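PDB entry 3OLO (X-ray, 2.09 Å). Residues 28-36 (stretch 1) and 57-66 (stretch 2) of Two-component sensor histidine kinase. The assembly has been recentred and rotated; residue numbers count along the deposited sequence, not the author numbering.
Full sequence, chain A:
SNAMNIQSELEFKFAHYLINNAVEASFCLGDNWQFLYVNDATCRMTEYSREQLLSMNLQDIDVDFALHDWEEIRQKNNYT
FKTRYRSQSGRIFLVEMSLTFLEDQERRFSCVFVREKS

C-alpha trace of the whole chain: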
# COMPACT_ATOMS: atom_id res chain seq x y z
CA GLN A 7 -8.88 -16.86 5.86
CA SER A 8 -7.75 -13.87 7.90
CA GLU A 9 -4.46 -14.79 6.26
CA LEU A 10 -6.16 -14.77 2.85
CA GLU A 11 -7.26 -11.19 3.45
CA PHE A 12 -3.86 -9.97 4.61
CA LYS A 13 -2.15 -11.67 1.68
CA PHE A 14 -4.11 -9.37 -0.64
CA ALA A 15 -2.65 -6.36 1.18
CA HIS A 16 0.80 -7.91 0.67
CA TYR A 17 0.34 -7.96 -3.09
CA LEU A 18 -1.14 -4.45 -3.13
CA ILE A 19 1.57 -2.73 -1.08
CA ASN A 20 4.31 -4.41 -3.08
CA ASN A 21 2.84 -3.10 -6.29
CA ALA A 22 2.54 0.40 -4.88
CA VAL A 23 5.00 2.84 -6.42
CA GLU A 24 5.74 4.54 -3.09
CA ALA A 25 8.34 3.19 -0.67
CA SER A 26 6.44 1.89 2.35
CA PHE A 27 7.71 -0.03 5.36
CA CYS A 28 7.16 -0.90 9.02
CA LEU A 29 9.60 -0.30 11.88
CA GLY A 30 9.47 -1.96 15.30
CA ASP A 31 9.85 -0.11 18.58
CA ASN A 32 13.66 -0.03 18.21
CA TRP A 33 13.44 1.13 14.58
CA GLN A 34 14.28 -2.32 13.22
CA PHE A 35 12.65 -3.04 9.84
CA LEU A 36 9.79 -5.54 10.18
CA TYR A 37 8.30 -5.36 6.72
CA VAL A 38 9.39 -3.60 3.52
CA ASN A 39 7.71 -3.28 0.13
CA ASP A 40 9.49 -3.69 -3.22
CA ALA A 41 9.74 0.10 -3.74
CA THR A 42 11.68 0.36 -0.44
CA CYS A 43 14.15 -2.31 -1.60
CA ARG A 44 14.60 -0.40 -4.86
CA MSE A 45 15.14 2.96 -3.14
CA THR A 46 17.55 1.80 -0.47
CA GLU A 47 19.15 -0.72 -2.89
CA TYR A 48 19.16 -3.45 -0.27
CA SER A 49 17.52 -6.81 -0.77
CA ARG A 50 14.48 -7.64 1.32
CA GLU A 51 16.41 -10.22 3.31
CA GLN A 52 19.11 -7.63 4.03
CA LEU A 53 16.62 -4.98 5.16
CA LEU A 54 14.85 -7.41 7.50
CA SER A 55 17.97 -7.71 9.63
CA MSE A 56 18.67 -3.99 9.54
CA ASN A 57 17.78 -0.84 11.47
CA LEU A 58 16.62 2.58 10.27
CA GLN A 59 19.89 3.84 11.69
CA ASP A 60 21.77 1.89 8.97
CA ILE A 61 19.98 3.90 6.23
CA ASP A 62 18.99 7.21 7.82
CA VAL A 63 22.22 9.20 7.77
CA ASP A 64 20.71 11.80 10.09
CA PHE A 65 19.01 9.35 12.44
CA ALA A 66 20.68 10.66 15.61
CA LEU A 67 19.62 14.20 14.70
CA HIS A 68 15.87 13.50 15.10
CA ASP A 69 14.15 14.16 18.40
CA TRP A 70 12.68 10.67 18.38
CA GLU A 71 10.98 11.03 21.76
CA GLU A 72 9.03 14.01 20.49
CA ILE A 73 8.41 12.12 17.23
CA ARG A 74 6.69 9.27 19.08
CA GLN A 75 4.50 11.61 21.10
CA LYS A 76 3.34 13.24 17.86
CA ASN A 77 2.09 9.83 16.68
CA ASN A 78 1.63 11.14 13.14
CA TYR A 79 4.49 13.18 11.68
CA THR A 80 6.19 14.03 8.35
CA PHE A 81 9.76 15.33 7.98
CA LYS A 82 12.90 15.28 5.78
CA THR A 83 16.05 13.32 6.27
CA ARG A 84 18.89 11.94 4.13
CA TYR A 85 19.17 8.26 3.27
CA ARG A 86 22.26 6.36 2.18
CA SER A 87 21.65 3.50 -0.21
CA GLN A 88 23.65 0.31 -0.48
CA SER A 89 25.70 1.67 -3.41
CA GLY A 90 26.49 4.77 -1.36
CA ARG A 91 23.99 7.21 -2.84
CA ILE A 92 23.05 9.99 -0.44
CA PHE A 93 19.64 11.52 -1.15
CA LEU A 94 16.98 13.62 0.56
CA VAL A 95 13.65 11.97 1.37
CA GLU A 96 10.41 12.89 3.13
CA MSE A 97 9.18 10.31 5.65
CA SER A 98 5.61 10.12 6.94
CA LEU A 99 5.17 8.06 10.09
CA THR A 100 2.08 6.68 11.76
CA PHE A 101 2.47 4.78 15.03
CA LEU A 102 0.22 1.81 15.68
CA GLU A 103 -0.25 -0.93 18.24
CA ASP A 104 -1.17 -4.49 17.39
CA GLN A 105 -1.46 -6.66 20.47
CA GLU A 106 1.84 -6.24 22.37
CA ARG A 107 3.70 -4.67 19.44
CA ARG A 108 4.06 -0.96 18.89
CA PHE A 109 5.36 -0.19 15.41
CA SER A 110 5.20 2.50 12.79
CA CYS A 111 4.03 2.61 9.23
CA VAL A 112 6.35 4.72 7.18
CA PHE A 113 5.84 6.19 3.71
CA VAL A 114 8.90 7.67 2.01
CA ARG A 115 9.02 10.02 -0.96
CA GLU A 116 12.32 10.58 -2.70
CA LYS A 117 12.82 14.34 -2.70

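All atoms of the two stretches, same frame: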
# COMPACT_ATOMS: atom_id res chain seq x y z
N CYS A 28 7.49 -0.93 7.59
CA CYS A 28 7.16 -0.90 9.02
C CYS A 28 8.42 -1.05 9.86
O CYS A 28 9.27 -1.86 9.55
CB CYS A 28 6.18 -2.02 9.36
SG CYS A 28 4.52 -1.76 8.70
N LEU A 29 8.52 -0.23 10.91
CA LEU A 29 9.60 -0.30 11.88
C LEU A 29 9.05 -0.75 13.22
O LEU A 29 7.96 -0.34 13.60
CB LEU A 29 10.22 1.08 12.07
CG LEU A 29 10.77 1.74 10.81
CD1 LEU A 29 11.12 3.20 11.08
CD2 LEU A 29 11.98 0.96 10.32
N GLY A 30 9.80 -1.58 13.94
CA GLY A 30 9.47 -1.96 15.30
C GLY A 30 9.87 -0.87 16.29
O GLY A 30 10.34 0.19 15.90
N ASP A 31 9.70 -1.15 17.58
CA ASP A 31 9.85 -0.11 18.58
C ASP A 31 11.30 0.37 18.69
O ASP A 31 11.56 1.48 19.18
CB ASP A 31 9.31 -0.60 19.94
CG ASP A 31 8.83 0.54 20.83
OD1 ASP A 31 8.23 1.51 20.32
OD2 ASP A 31 9.06 0.46 22.06
N ASN A 32 12.25 -0.44 18.24
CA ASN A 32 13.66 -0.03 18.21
C ASN A 32 14.12 0.34 16.80
O ASN A 32 15.31 0.34 16.52
CB ASN A 32 14.56 -1.13 18.78
CG ASN A 32 13.90 -1.91 19.90
OD1 ASN A 32 13.61 -1.36 20.96
ND2 ASN A 32 13.67 -3.20 19.67
N TRP A 33 13.17 0.66 15.94
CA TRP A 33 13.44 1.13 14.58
C TRP A 33 14.05 0.06 13.68
O TRP A 33 14.59 0.37 12.62
CB TRP A 33 14.33 2.39 14.60
CG TRP A 33 13.96 3.34 15.68
CD1 TRP A 33 14.61 3.52 16.87
CD2 TRP A 33 12.84 4.23 15.70
NE1 TRP A 33 13.96 4.47 17.62
CE2 TRP A 33 12.87 4.92 16.93
CE3 TRP A 33 11.80 4.50 14.80
CZ2 TRP A 33 11.91 5.87 17.28
CZ3 TRP A 33 10.84 5.45 15.14
CH2 TRP A 33 10.90 6.12 16.38
N GLN A 34 13.95 -1.20 14.09
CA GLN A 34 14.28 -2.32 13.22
C GLN A 34 13.21 -2.48 12.14
O GLN A 34 12.03 -2.34 12.42
CB GLN A 34 14.41 -3.62 14.03
CG GLN A 34 13.09 -4.21 14.57
CD GLN A 34 12.67 -3.65 15.93
OE1 GLN A 34 12.71 -2.45 16.16
NE2 GLN A 34 12.26 -4.54 16.83
N PHE A 35 13.61 -2.73 10.89
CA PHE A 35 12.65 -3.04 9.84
C PHE A 35 11.91 -4.35 10.16
O PHE A 35 12.51 -5.32 10.60
CB PHE A 35 13.34 -3.18 8.49
CG PHE A 35 13.96 -1.91 7.99
CD1 PHE A 35 13.17 -0.94 7.36
CD2 PHE A 35 15.32 -1.68 8.13
CE1 PHE A 35 13.73 0.24 6.89
CE2 PHE A 35 15.90 -0.51 7.67
CZ PHE A 35 15.10 0.46 7.04
N LEU A 36 10.60 -4.36 9.94
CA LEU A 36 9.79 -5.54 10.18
C LEU A 36 9.17 -6.02 8.88
O LEU A 36 8.91 -7.21 8.69
CB LEU A 36 8.66 -5.23 11.17
CG LEU A 36 9.11 -4.75 12.55
CD1 LEU A 36 7.90 -4.43 13.39
CD2 LEU A 36 9.99 -5.79 13.23
N ASN A 57 18.42 -1.89 10.70
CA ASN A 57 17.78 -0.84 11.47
C ASN A 57 17.70 0.42 10.63
O ASN A 57 18.53 0.62 9.73
CB ASN A 57 18.62 -0.54 12.71
CG ASN A 57 17.87 0.26 13.73
OD1 ASN A 57 17.95 1.49 13.78
ND2 ASN A 57 17.13 -0.44 14.58
N LEU A 58 16.72 1.28 10.91
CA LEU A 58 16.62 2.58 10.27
C LEU A 58 17.94 3.34 10.36
O LEU A 58 18.31 4.08 9.45
CB LEU A 58 15.53 3.41 10.96
CG LEU A 58 15.34 4.81 10.37
CD1 LEU A 58 14.95 4.69 8.91
CD2 LEU A 58 14.29 5.61 11.16
N GLN A 59 18.65 3.13 11.45
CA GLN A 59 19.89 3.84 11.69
C GLN A 59 20.98 3.45 10.68
O GLN A 59 21.98 4.16 10.54
CB GLN A 59 20.36 3.55 13.11
CG GLN A 59 21.58 4.34 13.53
CD GLN A 59 21.95 4.09 14.99
OE1 GLN A 59 22.58 4.93 15.63
NE2 GLN A 59 21.58 2.92 15.51
N ASP A 60 20.80 2.34 9.99
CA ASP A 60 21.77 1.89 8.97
C ASP A 60 21.54 2.57 7.62
O ASP A 60 22.38 2.46 6.74
CB ASP A 60 21.66 0.37 8.77
CG ASP A 60 21.92 -0.40 10.05
OD1 ASP A 60 22.78 0.04 10.85
OD2 ASP A 60 21.27 -1.45 10.25
N ILE A 61 20.39 3.23 7.47
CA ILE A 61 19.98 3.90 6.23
C ILE A 61 19.87 5.41 6.44
O ILE A 61 20.30 6.21 5.62
CB ILE A 61 18.56 3.43 5.80
CG1 ILE A 61 18.47 1.91 5.75
CG2 ILE A 61 18.15 4.04 4.46
CD1 ILE A 61 19.09 1.30 4.54
N ASP A 62 19.24 5.80 7.53
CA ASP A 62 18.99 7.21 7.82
C ASP A 62 20.27 7.85 8.33
O ASP A 62 20.63 7.71 9.50
CB ASP A 62 17.87 7.35 8.84
CG ASP A 62 17.46 8.79 9.08
OD1 ASP A 62 18.21 9.70 8.68
OD2 ASP A 62 16.39 9.00 9.67
N VAL A 63 20.98 8.52 7.43
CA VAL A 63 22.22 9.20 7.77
C VAL A 63 22.06 10.15 8.95
O VAL A 63 22.98 10.32 9.75
CB VAL A 63 22.73 10.01 6.57
CG1 VAL A 63 24.02 10.74 6.93
CG2 VAL A 63 22.96 9.10 5.39
N ASP A 64 20.90 10.78 9.07
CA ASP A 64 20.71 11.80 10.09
C ASP A 64 19.88 11.30 11.26
O ASP A 64 19.29 12.10 12.00
CB ASP A 64 20.08 13.04 9.46
CG ASP A 64 21.00 13.69 8.45
OD1 ASP A 64 22.23 13.69 8.67
OD2 ASP A 64 20.50 14.20 7.43
N PHE A 65 19.87 9.99 11.45
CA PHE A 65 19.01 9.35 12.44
C PHE A 65 19.18 9.94 13.85
O PHE A 65 18.20 10.19 14.55
CB PHE A 65 19.29 7.85 12.47
CG PHE A 65 18.53 7.10 13.53
CD1 PHE A 65 19.04 6.96 14.81
CD2 PHE A 65 17.30 6.53 13.24
CE1 PHE A 65 18.35 6.27 15.78
CE2 PHE A 65 16.60 5.84 14.21
CZ PHE A 65 17.13 5.71 15.48
N ALA A 66 20.42 10.17 14.26
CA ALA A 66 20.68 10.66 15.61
C ALA A 66 20.32 12.14 15.76
O ALA A 66 20.29 12.67 16.87
CB ALA A 66 22.14 10.44 15.97

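The most unusual feature of this contact is N57, whose side chain and flanking backbone serve both stretches at once. Its CA-to-CB bond points away from stretch 1, yet with chi1 at t the amide end comes back to it. There N57 ND2 donates a hydrogen bond to N32 O at 2.8 Å. The other end of the same amide, N57 OD1, accepts from Q59 N at 2.9 Å, within its own stretch. An asparagine suits this place because one short side chain carries both a donor and an acceptor.

The second bond across the gap is between backbones. L58 N donates to W33 O over 2.9 Å, nearly straight at 170°. It belongs to a single bridge pairing Q34 with N57, whose CA atoms lie 4.2 Å apart.

Each stretch is shaped for this meeting. A type I turn from G30 to W33 is closed by W33 N to G30 O at 2.9 Å. W33, the last residue of the turn, has positive phi (68°), and its carbonyl reaches L58. G30 fits a tight spot: a CB there would clash with Q34 CD. On the other side, N57 N bonds to D60 OD2 at 2.9 Å, which helps fix the bend after N57.

Apolar side chains pack around these polar links. The edge of F65 meets one face of the W33 ring, with F65 CZ 3.6 Å from W33 CD1 and the planes at 76°. W33 CB also rests 4.0 Å from L58 CB. L29 CD1 touches L58 CD2 at 4.0 Å, so L58 packs against two buried residues. The F35 ring reaches I61, with F35 CZ 3.9 Å from I61 CG1, which lies at the ring edge. L29, W33, F35, L58 and I61 are all buried, which suits their largely apolar side chains. Together the stretches bury 361 Å², both sides summed.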